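Putative sarcosine dimethylglycine methyltransferase (Galdieria sulphuraria, PDB 2O57) is of unproven function but probably transfers a methyl group from S-adenosylmethionine to sarcosine or dimethylglycine. Local coordinates at residues Asp158-Ser163 with Met183-Pro188; Pro235-His240 with Leu284-Met289. All coordinates share one frame; numbering follows the deposited sequence.

How the contacts relate
Contacts 1 and 2 meet on neighbouring antiparallel strands of one mixed sheet, 181-190 and 284-293, with their centres about 12 Å apart. Contact 1 sets the loop after strand 151-157 against strand 181-190, and its centre lies about 5 Å from the centre of the chain; contact 2 sets the start of helix 235-251 on strand 284-293, its centre about 13 Å from that of the chain. Two probable hydrogen bonds tie them: Asp187 O to Gly287 N at 2.9 Å, and Asp158 OD1 to Trp286 NE1, also at 2.9 Å. Trp286 is thus common ground, and its CZ2 packs 3.6 Å from Thr186 CB. The side chain of Ala159 touches a glycine-rich turn consistent with a cofactor-binding motif.

Contact 1: Asp158-Ser163 with Met183-Pro188; sequences DAFLHS and MAITDP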
ATOM      1  N   ASP A 158      14.191   0.979  -3.669  1.00 11.54           N
ATOM      2  CA  ASP A 158      15.075   1.384  -2.551  1.00 11.64           C
ATOM      3  C   ASP A 158      16.339   2.106  -3.014  1.00 12.22           C
ATOM      4  O   ASP A 158      17.345   2.099  -2.326  1.00 12.52           O
ATOM      5  CB  ASP A 158      15.437   0.159  -1.684  1.00 11.20           C
ATOM      6  CG  ASP A 158      14.188  -0.556  -1.130  1.00 11.05           C
ATOM      7  OD1 ASP A 158      13.074   0.031  -1.192  1.00 13.35           O
ATOM      8  OD2 ASP A 158      14.344  -1.683  -0.621  1.00 10.98           O
ATOM      9  N   ALA A 159      16.268   2.740  -4.172  1.00 12.87           N
ATOM     10  CA  ALA A 159      17.438   3.431  -4.736  1.00 14.71           C
ATOM     11  C   ALA A 159      17.471   4.936  -4.461  1.00 14.74           C
ATOM     12  O   ALA A 159      18.552   5.533  -4.430  1.00 16.07           O
ATOM     13  CB  ALA A 159      17.489   3.189  -6.228  1.00 14.42           C
ATOM     14  N   PHE A 160      16.300   5.568  -4.364  1.00 14.28           N
ATOM     15  CA  PHE A 160      16.212   7.049  -4.248  1.00 14.99           C
ATOM     16  C   PHE A 160      16.767   7.510  -2.888  1.00 15.21           C
ATOM     17  O   PHE A 160      17.245   8.639  -2.768  1.00 14.37           O
ATOM     18  CB  PHE A 160      14.748   7.517  -4.368  1.00 14.68           C
ATOM     19  CG  PHE A 160      14.177   7.563  -5.794  1.00 15.37           C
ATOM     20  CD1 PHE A 160      14.734   6.836  -6.868  1.00 14.59           C
ATOM     21  CD2 PHE A 160      13.066   8.363  -6.051  1.00 14.67           C
ATOM     22  CE1 PHE A 160      14.159   6.891  -8.158  1.00 15.54           C
ATOM     23  CE2 PHE A 160      12.495   8.429  -7.317  1.00 15.02           C
ATOM     24  CZ  PHE A 160      13.053   7.686  -8.386  1.00 16.02           C
ATOM     25  N   LEU A 161      16.727   6.617  -1.888  1.00 15.81           N
ATOM     26  CA  LEU A 161      17.256   6.882  -0.537  1.00 17.62           C
ATOM     27  C   LEU A 161      18.605   7.621  -0.563  1.00 20.31           C
ATOM     28  O   LEU A 161      18.798   8.590   0.179  1.00 21.42           O
ATOM     29  CB  LEU A 161      17.388   5.565   0.289  1.00 17.36           C
ATOM     30  CG  LEU A 161      18.060   5.620   1.682  1.00 16.72           C
ATOM     31  CD1 LEU A 161      17.235   6.454   2.618  1.00 16.42           C
ATOM     32  CD2 LEU A 161      18.226   4.239   2.285  1.00 17.33           C
ATOM     33  N   HIS A 162      19.521   7.156  -1.403  1.00 21.85           N
ATOM     34  CA  HIS A 162      20.894   7.651  -1.431  1.00 24.15           C
ATOM     35  C   HIS A 162      21.119   8.858  -2.344  1.00 25.94           C
ATOM     36  O   HIS A 162      22.172   9.534  -2.294  1.00 26.14           O
ATOM     37  CB  HIS A 162      21.809   6.501  -1.835  1.00 25.41           C
ATOM     38  CG  HIS A 162      21.626   5.277  -0.991  1.00 27.65           C
ATOM     39  ND1 HIS A 162      21.953   5.248   0.351  1.00 29.69           N
ATOM     40  CD2 HIS A 162      21.127   4.053  -1.286  1.00 29.83           C
ATOM     41  CE1 HIS A 162      21.688   4.049   0.839  1.00 29.54           C
ATOM     42  NE2 HIS A 162      21.178   3.307  -0.131  1.00 30.75           N
ATOM     43  N   SER A 163      20.126   9.148  -3.173  1.00 25.85           N
ATOM     44  CA  SER A 163      20.244  10.222  -4.118  1.00 26.93           C
ATOM     45  C   SER A 163      20.099  11.564  -3.437  1.00 26.84           C
ATOM     46  O   SER A 163      19.102  11.820  -2.746  1.00 27.47           O
ATOM     47  CB  SER A 163      19.171  10.079  -5.185  1.00 27.61           C
ATOM     48  OG  SER A 163      19.548  10.775  -6.339  1.00 29.82           O
HETATM   49  N   MSE A 183       5.390   5.268 -13.208  1.00 12.92           N
HETATM   50  CA  MSE A 183       6.569   4.933 -12.420  1.00 13.19           C
HETATM   51  C   MSE A 183       6.175   4.267 -11.119  1.00 12.80           C
HETATM   52  O   MSE A 183       5.344   4.807 -10.371  1.00 13.96           O
HETATM   53  CB  MSE A 183       7.384   6.184 -12.109  1.00 12.10           C
HETATM   54  CG  MSE A 183       8.528   5.890 -11.125  1.00 13.98           C
HETATM   55 SE   MSE A 183       9.988   7.177 -11.125  1.00 14.56          SE
HETATM   56  CE  MSE A 183       9.149   8.610 -10.264  1.00 14.60           C
ATOM     57  N   ALA A 184       6.813   3.144 -10.811  1.00 12.49           N
ATOM     58  CA  ALA A 184       6.609   2.472  -9.525  1.00 12.21           C
ATOM     59  C   ALA A 184       7.915   2.518  -8.727  1.00 12.72           C
ATOM     60  O   ALA A 184       8.963   2.063  -9.207  1.00 11.73           O
ATOM     61  CB  ALA A 184       6.133   1.013  -9.724  1.00 11.64           C
ATOM     62  N   ILE A 185       7.858   3.072  -7.511  1.00 12.90           N
ATOM     63  CA  ILE A 185       9.052   3.168  -6.654  1.00 13.64           C
ATOM     64  C   ILE A 185       8.784   2.638  -5.273  1.00 13.07           C
ATOM     65  O   ILE A 185       7.613   2.600  -4.810  1.00 14.60           O
ATOM     66  CB  ILE A 185       9.626   4.611  -6.520  1.00 13.80           C
ATOM     67  CG1 ILE A 185       8.671   5.545  -5.726  1.00 15.45           C
ATOM     68  CG2 ILE A 185       9.940   5.173  -7.890  1.00 16.00           C
ATOM     69  CD1 ILE A 185       9.340   6.881  -5.335  1.00 15.06           C
ATOM     70  N   THR A 186       9.858   2.190  -4.623  1.00 11.55           N
ATOM     71  CA  THR A 186       9.846   1.879  -3.194  1.00 10.50           C
ATOM     72  C   THR A 186      11.085   2.564  -2.588  1.00 10.34           C
ATOM     73  O   THR A 186      12.074   2.775  -3.294  1.00 10.13           O
ATOM     74  CB  THR A 186       9.850   0.326  -2.845  1.00 10.48           C
ATOM     75  OG1 THR A 186      11.117  -0.313  -3.164  1.00 11.19           O
ATOM     76  CG2 THR A 186       8.657  -0.426  -3.417  1.00 11.11           C
ATOM     77  N   ASP A 187      11.027   2.944  -1.312  1.00 10.30           N
ATOM     78  CA  ASP A 187      12.179   3.582  -0.679  1.00 10.64           C
ATOM     79  C   ASP A 187      12.022   3.529   0.824  1.00 10.64           C
ATOM     80  O   ASP A 187      10.956   3.879   1.363  1.00 10.48           O
ATOM     81  CB  ASP A 187      12.240   5.052  -1.139  1.00 11.75           C
ATOM     82  CG  ASP A 187      13.684   5.583  -1.304  1.00 15.23           C
ATOM     83  OD1 ASP A 187      14.603   4.795  -1.595  1.00 14.85           O
ATOM     84  OD2 ASP A 187      13.862   6.817  -1.173  1.00 15.29           O
ATOM     85  N   PRO A 188      13.091   3.148   1.531  1.00 11.05           N
ATOM     86  CA  PRO A 188      13.061   3.440   2.963  1.00 10.77           C
ATOM     87  C   PRO A 188      12.961   4.957   3.103  1.00 11.77           C
ATOM     88  O   PRO A 188      13.544   5.712   2.276  1.00 11.01           O
ATOM     89  CB  PRO A 188      14.431   2.969   3.450  1.00 10.82           C
ATOM     90  CG  PRO A 188      14.903   1.931   2.397  1.00 10.28           C
ATOM     91  CD  PRO A 188      14.364   2.518   1.096  1.00 10.15           C
TER
HETATM   92  O   HOH W   1      13.906   3.873  -5.231  1.00 18.78           O
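Asp158 and Thr186 meet through their polar ends: Thr186 OG1 donates to Asp158 OD1 over 2.8 Å, reaching it from above the carboxylate plane, 53° out of it. Thr186 presents OG1 between its backbone N and carbonyl carbon (chi1 70°). The backbones join beside it, Asp158 N donating to Thr186 O at 2.8 Å, and a water bridges that same carbonyl to Phe160 N. Asp187 OD1 takes the Leu161 N-H on its syn lone pair at 2.8 Å, while Asp187 OD2 lies 3.4 Å from Phe160 CB and is bonded to Tyr217 OH. An alanine in place of Asp187 would probably leave Leu161 N and Tyr217 OH without these acceptors and the turn less firmly held to the strand.

The apolar side chains spread along the strand. Phe160 crosses Ile185 at about a right angle, Phe160 CZ 4.0 Å from Ile185 CG2, and meets selenomethionine Met183 tip to tip. This is a Met-aromatic contact: Met183 SE lies 5.4 Å from the centroid of the Phe160 ring, 73° off its normal. Leu161 also crosses Pro188 at about a right angle, Leu161 CD2 4.0 Å from Pro188 CG. Around this contact, Phe170 of helix 166-176 stacks edge-to-face with Phe160, and strand 181-190 runs between strands 151-157 and 284-293 in the methyltransferase core.

Contact 2: Pro235-His240 with Leu284-Met289; sequences PDSLVH and LTWGGM
Leu238 supplies much of the apolar contact between helix 235-251 and strand 284-293, spreading its two methyl groups over the backbone and side chains of Leu284 to Trp286. The CB of Leu238 points at the strand, and CG lies anti to the backbone N (chi1 -172°). The side chains of Leu238 and Leu284 cross obliquely, with Leu238 CD2 3.7 Å from Leu284 CB. The other methyl, Leu238 CD1, lies 4.1 Å from Trp286 CB. Leu238 CD1 is also 3.6 Å from the carbonyl oxygen Thr285 O. Ser237 adds a further touch, Ser237 CB to Trp286 CE3 at 3.7 Å, approaching the indole obliquely. Trp275 of helix 262-280 also packs on Leu238 and Leu284.

Close polar approaches are of another kind. Pro235 and Thr285 lie side by side, pointing the same way, and Thr285 OG1 stands 3.3 Å from Pro235 CD. The proline nitrogen is slightly nearer, Pro235 N to Thr285 OG1 at 3.2 Å, but has no hydrogen to share, so this is packing; the hydroxyl is hydrogen-bonded to Ser233 OG.

Two more polar ends have partners outside the segments: Ser237 OG bonds to Gly48 O, and Trp286 NE1 to Asp158 OD1. Asp236 forms a salt bridge with Arg230 of the second subunit, where Leu229 of that subunit packs on Pro235.

The axes of helix segment 235-240 and strand segment 284-289 approach to 6.0 Å, with 116° between their directions, and no hydrogen bond links the two segments. The chemistry therefore implies a joint held by side-chain shape and burial, in which the polar tips fasten each element to its surroundings, including, through Asp236, the partner subunit.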
ATOM      1  N   PRO A 235       5.625   0.533   7.830  1.00 10.45           N
ATOM      2  CA  PRO A 235       6.686   0.518   8.863  1.00 10.64           C
ATOM      3  C   PRO A 235       6.890  -0.888   9.455  1.00 10.60           C
ATOM      4  O   PRO A 235       7.997  -1.208   9.908  1.00 10.45           O
ATOM      5  CB  PRO A 235       6.191   1.521   9.912  1.00 10.08           C
ATOM      6  CG  PRO A 235       4.676   1.552   9.724  1.00 11.91           C
ATOM      7  CD  PRO A 235       4.447   1.342   8.247  1.00  8.79           C
ATOM      8  N   ASP A 236       5.868  -1.750   9.387  1.00  9.94           N
ATOM      9  CA  ASP A 236       6.059  -3.149   9.754  1.00  9.97           C
ATOM     10  C   ASP A 236       7.120  -3.873   8.925  1.00  9.92           C
ATOM     11  O   ASP A 236       7.959  -4.552   9.490  1.00 10.18           O
ATOM     12  CB  ASP A 236       4.731  -3.953   9.868  1.00  9.58           C
ATOM     13  CG  ASP A 236       3.937  -4.050   8.549  1.00 12.92           C
ATOM     14  OD1 ASP A 236       4.270  -3.417   7.495  1.00 12.17           O
ATOM     15  OD2 ASP A 236       2.918  -4.780   8.606  1.00 12.94           O
ATOM     16  N   SER A 237       7.076  -3.731   7.604  1.00 10.44           N
ATOM     17  CA  SER A 237       8.082  -4.288   6.715  1.00 11.13           C
ATOM     18  C   SER A 237       9.485  -3.753   7.034  1.00 11.58           C
ATOM     19  O   SER A 237      10.450  -4.526   7.039  1.00 12.51           O
ATOM     20  CB  SER A 237       7.729  -4.041   5.233  1.00 10.27           C
ATOM     21  OG  SER A 237       6.772  -5.015   4.784  1.00 13.55           O
ATOM     22  N   LEU A 238       9.596  -2.444   7.259  1.00 11.22           N
ATOM     23  CA  LEU A 238      10.872  -1.825   7.596  1.00 10.80           C
ATOM     24  C   LEU A 238      11.491  -2.502   8.832  1.00 11.36           C
ATOM     25  O   LEU A 238      12.666  -2.949   8.784  1.00  9.57           O
ATOM     26  CB  LEU A 238      10.689  -0.338   7.856  1.00 10.83           C
ATOM     27  CG  LEU A 238      12.016   0.425   8.032  1.00 15.69           C
ATOM     28  CD1 LEU A 238      12.468   0.922   6.712  1.00 17.79           C
ATOM     29  CD2 LEU A 238      11.800   1.596   8.990  1.00 16.04           C
ATOM     30  N   VAL A 239      10.698  -2.601   9.904  1.00 10.77           N
ATOM     31  CA  VAL A 239      11.123  -3.251  11.168  1.00 11.46           C
ATOM     32  C   VAL A 239      11.469  -4.725  10.967  1.00 11.33           C
ATOM     33  O   VAL A 239      12.561  -5.165  11.378  1.00 11.45           O
ATOM     34  CB  VAL A 239      10.071  -3.069  12.299  1.00 11.00           C
ATOM     35  CG1 VAL A 239      10.399  -3.971  13.532  1.00 11.90           C
ATOM     36  CG2 VAL A 239      10.004  -1.614  12.672  1.00 12.04           C
ATOM     37  N   HIS A 240      10.586  -5.477  10.301  1.00 11.34           N
ATOM     38  CA  HIS A 240      10.834  -6.907  10.136  1.00 11.58           C
ATOM     39  C   HIS A 240      12.070  -7.128   9.277  1.00 11.72           C
ATOM     40  O   HIS A 240      12.882  -7.995   9.590  1.00 10.05           O
ATOM     41  CB  HIS A 240       9.672  -7.591   9.443  1.00 11.01           C
ATOM     42  CG  HIS A 240       8.418  -7.600  10.256  1.00 14.22           C
ATOM     43  ND1 HIS A 240       7.164  -7.530   9.688  1.00 16.97           N
ATOM     44  CD2 HIS A 240       8.227  -7.672  11.594  1.00 12.78           C
ATOM     45  CE1 HIS A 240       6.249  -7.564  10.643  1.00 15.50           C
ATOM     46  NE2 HIS A 240       6.866  -7.635  11.807  1.00 14.70           N
ATOM     47  N   LEU A 284      10.301   6.329  11.088  1.00  9.30           N
ATOM     48  CA  LEU A 284      10.767   5.836   9.790  1.00  9.09           C
ATOM     49  C   LEU A 284       9.783   4.838   9.224  1.00  8.45           C
ATOM     50  O   LEU A 284       9.084   4.141   9.970  1.00  8.20           O
ATOM     51  CB  LEU A 284      12.137   5.177   9.920  1.00  7.71           C
ATOM     52  CG  LEU A 284      13.245   6.028  10.558  1.00  8.16           C
ATOM     53  CD1 LEU A 284      14.545   5.179  10.643  1.00 10.10           C
ATOM     54  CD2 LEU A 284      13.515   7.267   9.741  1.00  7.46           C
ATOM     55  N   THR A 285       9.744   4.752   7.911  1.00  8.49           N
ATOM     56  CA  THR A 285       8.868   3.765   7.259  1.00  9.64           C
ATOM     57  C   THR A 285       9.457   3.248   5.950  1.00 10.42           C
ATOM     58  O   THR A 285      10.494   3.708   5.517  1.00 11.95           O
ATOM     59  CB  THR A 285       7.415   4.338   7.035  1.00 10.71           C
ATOM     60  OG1 THR A 285       6.556   3.296   6.604  1.00  9.84           O
ATOM     61  CG2 THR A 285       7.372   5.492   6.008  1.00  9.45           C
ATOM     62  N   TRP A 286       8.806   2.265   5.351  1.00 10.16           N
ATOM     63  CA  TRP A 286       9.185   1.833   4.013  1.00  9.73           C
ATOM     64  C   TRP A 286       8.032   2.239   3.125  1.00  9.63           C
ATOM     65  O   TRP A 286       6.929   1.746   3.300  1.00 11.22           O
ATOM     66  CB  TRP A 286       9.437   0.318   3.955  1.00  9.09           C
ATOM     67  CG  TRP A 286       9.806  -0.186   2.556  1.00  8.45           C
ATOM     68  CD1 TRP A 286      10.841   0.267   1.759  1.00  9.74           C
ATOM     69  CD2 TRP A 286       9.152  -1.205   1.826  1.00  8.23           C
ATOM     70  NE1 TRP A 286      10.830  -0.394   0.566  1.00 10.50           N
ATOM     71  CE2 TRP A 286       9.828  -1.334   0.587  1.00  8.16           C
ATOM     72  CE3 TRP A 286       8.063  -2.050   2.102  1.00  9.06           C
ATOM     73  CZ2 TRP A 286       9.446  -2.266  -0.390  1.00 10.09           C
ATOM     74  CZ3 TRP A 286       7.689  -2.994   1.129  1.00 10.42           C
ATOM     75  CH2 TRP A 286       8.380  -3.081  -0.107  1.00 10.63           C
ATOM     76  N   GLY A 287       8.301   3.151   2.197  1.00 10.19           N
ATOM     77  CA  GLY A 287       7.275   3.773   1.364  1.00  9.71           C
ATOM     78  C   GLY A 287       7.199   3.136   0.003  1.00  9.38           C
ATOM     79  O   GLY A 287       8.185   2.611  -0.494  1.00  8.11           O
ATOM     80  N   GLY A 288       6.017   3.164  -0.604  1.00  9.45           N
ATOM     81  CA  GLY A 288       5.850   2.673  -1.975  1.00  8.98           C
ATOM     82  C   GLY A 288       4.930   3.664  -2.676  1.00 10.23           C
ATOM     83  O   GLY A 288       3.999   4.185  -2.041  1.00  9.97           O
HETATM   84  N   MSE A 289       5.172   3.938  -3.958  1.00  9.57           N
HETATM   85  CA  MSE A 289       4.326   4.871  -4.700  1.00 10.83           C
HETATM   86  C   MSE A 289       4.232   4.539  -6.181  1.00  9.64           C
HETATM   87  O   MSE A 289       5.166   4.019  -6.758  1.00  9.56           O
HETATM   88  CB  MSE A 289       4.844   6.300  -4.595  1.00 10.13           C
HETATM   89  CG  MSE A 289       5.370   6.670  -3.213  1.00 13.15           C
HETATM   90 SE   MSE A 289       6.231   8.384  -3.063  1.00 14.12          SE
HETATM   91  CE  MSE A 289       4.672   9.583  -3.247  1.00 14.68           C
TER